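Local coordinates for Bd3460 (Bdellovibrio bacteriovorus, PDB 5CEC), which is an ankyrin-repeat immunity protein that binds the predatory endopeptidase Bd3459 and probably protects the predator from its own enzyme during cell invasion, at residues S208-D211 with T212-L216; G164-A167 with L168-V171. All blocks are in the same frame, centred on the assembly; numbering follows the deposited sequence.

Contact 1: S208-D211 with T212-L216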
# COMPACT_ATOMS: atom_id res chain seq x y z
N SER B 208 27.32 -2.21 13.95
CA SER B 208 27.07 -3.50 14.61
C SER B 208 26.44 -4.52 13.64
O SER B 208 25.65 -5.36 14.04
CB SER B 208 26.22 -3.32 15.88
OG SER B 208 26.88 -2.45 16.79
N ASN B 209 26.82 -4.44 12.37
CA ASN B 209 26.41 -5.42 11.38
C ASN B 209 27.39 -6.52 11.34
O ASN B 209 28.38 -6.45 10.63
CB ASN B 209 26.23 -4.77 10.00
CG ASN B 209 25.45 -5.65 9.05
OD1 ASN B 209 25.57 -6.89 9.07
ND2 ASN B 209 24.71 -5.02 8.15
N GLN B 210 27.18 -7.52 12.20
CA GLN B 210 28.14 -8.61 12.32
C GLN B 210 28.33 -9.33 11.00
O GLN B 210 29.46 -9.65 10.62
CB GLN B 210 27.66 -9.64 13.38
CG GLN B 210 27.87 -9.24 14.82
CD GLN B 210 29.31 -9.32 15.31
OE1 GLN B 210 29.69 -8.59 16.21
NE2 GLN B 210 30.11 -10.26 14.76
N ASP B 211 27.24 -9.58 10.27
CA ASP B 211 27.36 -10.40 9.07
C ASP B 211 28.12 -9.70 7.94
O ASP B 211 28.93 -10.33 7.28
CB ASP B 211 25.99 -10.85 8.56
CG ASP B 211 25.29 -11.78 9.51
OD1 ASP B 211 25.96 -12.54 10.21
OD2 ASP B 211 24.04 -11.73 9.57
N THR B 212 27.87 -8.41 7.70
CA THR B 212 28.62 -7.71 6.68
C THR B 212 30.07 -7.44 7.12
O THR B 212 30.97 -7.47 6.28
CB THR B 212 27.99 -6.38 6.25
OG1 THR B 212 27.88 -5.56 7.39
CG2 THR B 212 26.64 -6.59 5.55
N ALA B 213 30.30 -7.21 8.42
CA ALA B 213 31.66 -6.96 8.88
C ALA B 213 32.49 -8.22 8.66
O ALA B 213 33.61 -8.15 8.14
CB ALA B 213 31.70 -6.54 10.35
N LYS B 214 31.95 -9.37 9.06
CA LYS B 214 32.65 -10.64 8.85
C LYS B 214 32.98 -10.84 7.38
O LYS B 214 34.10 -11.17 7.02
CB LYS B 214 31.77 -11.81 9.33
CG LYS B 214 31.69 -11.95 10.82
CD LYS B 214 30.73 -13.05 11.27
CE LYS B 214 30.37 -12.89 12.75
NZ LYS B 214 29.74 -14.09 13.40
N ALA B 215 31.97 -10.60 6.53
CA ALA B 215 32.13 -10.79 5.09
C ALA B 215 33.18 -9.84 4.52
O ALA B 215 34.07 -10.27 3.79
CB ALA B 215 30.82 -10.61 4.36
N LEU B 216 33.08 -8.56 4.86
CA LEU B 216 34.04 -7.59 4.35
C LEU B 216 35.47 -7.79 4.83
O LEU B 216 36.42 -7.56 4.07
CB LEU B 216 33.61 -6.19 4.69
CG LEU B 216 32.45 -5.69 3.85
CD1 LEU B 216 31.85 -4.47 4.51
CD2 LEU B 216 32.88 -5.37 2.43
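An N-cap opens helix 210-218, the last helix of the ankyrin stack: N209 stands just before the first turn and its side chain accepts the backbone N-H of T212. That N-H points almost straight at the oxygen, with T212 N 3.1 Å from N209 OD1 and an angle of 173°, though it arrives from above the carboxamide plane, 55° out of it. With CG anti to the backbone N (chi1 -164°), the N209 carboxamide turns this same face to the T212 hydroxyl, and T212 OG1 sits over it, 2.9 Å above N209 CG. The two side chains cross at about a right angle. The nitrogen of the carboxamide is also held, since N209 ND2 donates to the carbonyls of R173 and G175, while T212 OG1 is hydrogen-bonded to A172 O; the cap is thereby tied to the end of helix 167-174. N209 also packs against N411 of the Bd3459 chain. Behind the cap the regular helical bonds begin, A213 N to N209 O at 3.0 Å and K214 N to Q210 O, also 3.0 Å. On the outer side the extended K214 chain brings K214 CE to 3.3 Å from Q210 NE2. T212 and A213 face helix 200-206, and D211 and L216 touch helix 177-185.

Contact 2: G164-A167 with L168-V171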
# COMPACT_ATOMS: atom_id res chain seq x y z
N GLY B 164 31.76 10.95 0.87
CA GLY B 164 32.79 10.06 0.40
C GLY B 164 32.43 8.60 0.41
O GLY B 164 33.34 7.78 0.38
N GLU B 165 31.14 8.28 0.48
CA GLU B 165 30.71 6.89 0.59
C GLU B 165 30.05 6.43 -0.69
O GLU B 165 29.32 7.18 -1.34
CB GLU B 165 29.72 6.75 1.77
CG GLU B 165 30.42 6.97 3.09
CD GLU B 165 29.59 6.61 4.32
OE1 GLU B 165 28.38 6.32 4.18
OE2 GLU B 165 30.17 6.64 5.42
N THR B 166 30.32 5.18 -1.05
CA THR B 166 29.66 4.46 -2.13
C THR B 166 28.62 3.50 -1.56
O THR B 166 28.43 3.37 -0.34
CB THR B 166 30.71 3.68 -2.92
OG1 THR B 166 31.33 2.77 -2.01
CG2 THR B 166 31.75 4.62 -3.50
N ALA B 167 27.92 2.83 -2.46
CA ALA B 167 26.91 1.83 -2.08
C ALA B 167 27.45 0.77 -1.15
O ALA B 167 26.73 0.29 -0.28
CB ALA B 167 26.32 1.18 -3.31
N LEU B 168 28.72 0.40 -1.33
CA LEU B 168 29.33 -0.59 -0.43
C LEU B 168 29.22 -0.18 1.03
O LEU B 168 29.04 -1.04 1.89
CB LEU B 168 30.79 -0.83 -0.83
CG LEU B 168 31.44 -2.05 -0.17
CD1 LEU B 168 30.86 -3.35 -0.72
CD2 LEU B 168 32.93 -2.05 -0.42
N PHE B 169 29.35 1.10 1.31
CA PHE B 169 29.25 1.61 2.68
C PHE B 169 27.82 1.49 3.21
O PHE B 169 27.59 1.13 4.37
CB PHE B 169 29.67 3.09 2.73
CG PHE B 169 31.14 3.30 2.62
CD1 PHE B 169 31.83 3.12 1.42
CD2 PHE B 169 31.86 3.71 3.72
CE1 PHE B 169 33.18 3.35 1.36
CE2 PHE B 169 33.21 3.94 3.66
CZ PHE B 169 33.88 3.77 2.47
N ALA B 170 26.83 1.85 2.37
CA ALA B 170 25.44 1.76 2.81
C ALA B 170 25.03 0.34 3.13
O ALA B 170 24.38 0.09 4.14
CB ALA B 170 24.53 2.35 1.74
N VAL B 171 25.40 -0.58 2.25
CA VAL B 171 25.11 -1.99 2.46
C VAL B 171 25.94 -2.57 3.58
O VAL B 171 25.47 -3.45 4.32
CB VAL B 171 25.26 -2.77 1.15
CG1 VAL B 171 25.26 -4.26 1.35
CG2 VAL B 171 24.23 -2.29 0.14
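This is a buried local contact at the start of helix 167-174, the first helix of a predicted ankyrin repeat, where E165 lies over one face of the F169 ring and T166 meets its edge. E165 CA makes a CH-pi contact 4.3 Å from the F169 ring centroid and 21° off the normal. The E165 side chain then runs across F169 at about a right angle, with E165 CG 3.6 Å from F169 CD2. Its carboxylate stays on that same face, beyond the rim near F169 CB and CD2 and nearly parallel to the ring. There OE1 forms a salt bridge with R173 and OE2 is hydrogen-bonded to N194 ND2; these two partners fix both carboxylate oxygens and probably favour the charged form. A chi1 of 60°, with the hydroxyl between the backbone N and the carbonyl carbon, places T166 OG1 in the ring plane, 3.5 Å from F169 CD1. T166 is the N-cap residue, and T166 O accepts a bent hydrogen bond from F169 N (3.0 Å, 135°), the donor lying above the carbonyl plane; the straight helical bond from V171 N to A167 O follows. A167 packs on F135, M136 and A139 of helix 134-141, and L168 on I180 of helix 177-185. G-E-T-A-L-F is a variant of the G-x-TPLH signature, with A167 at the proline and F169 at the histidine position; in ankyrin repeats this sequence forms the tight turn that starts the first helix.

Contact 2 comes first along the chain, at the start of helix 167-174, and contact 1 follows after helices 177-185 and 200-206, at the start of helix 210-218. Their centres are about 14 Å apart, on the same side of the chain's centre and both in the C-terminal ankyrin region. They also touch: T212 CG2 packs 3.6 Å from V171 O, and L216 CD2 lies 4.3 Å from L168 CD1. R173 connects them further, giving its side chain to E165 of contact 2 and its carbonyl to N209 of contact 1. Helix 210-218 thus packs against helix 167-174 at the C-terminal end of the stack, where N209 of contact 1 reaches Bd3459.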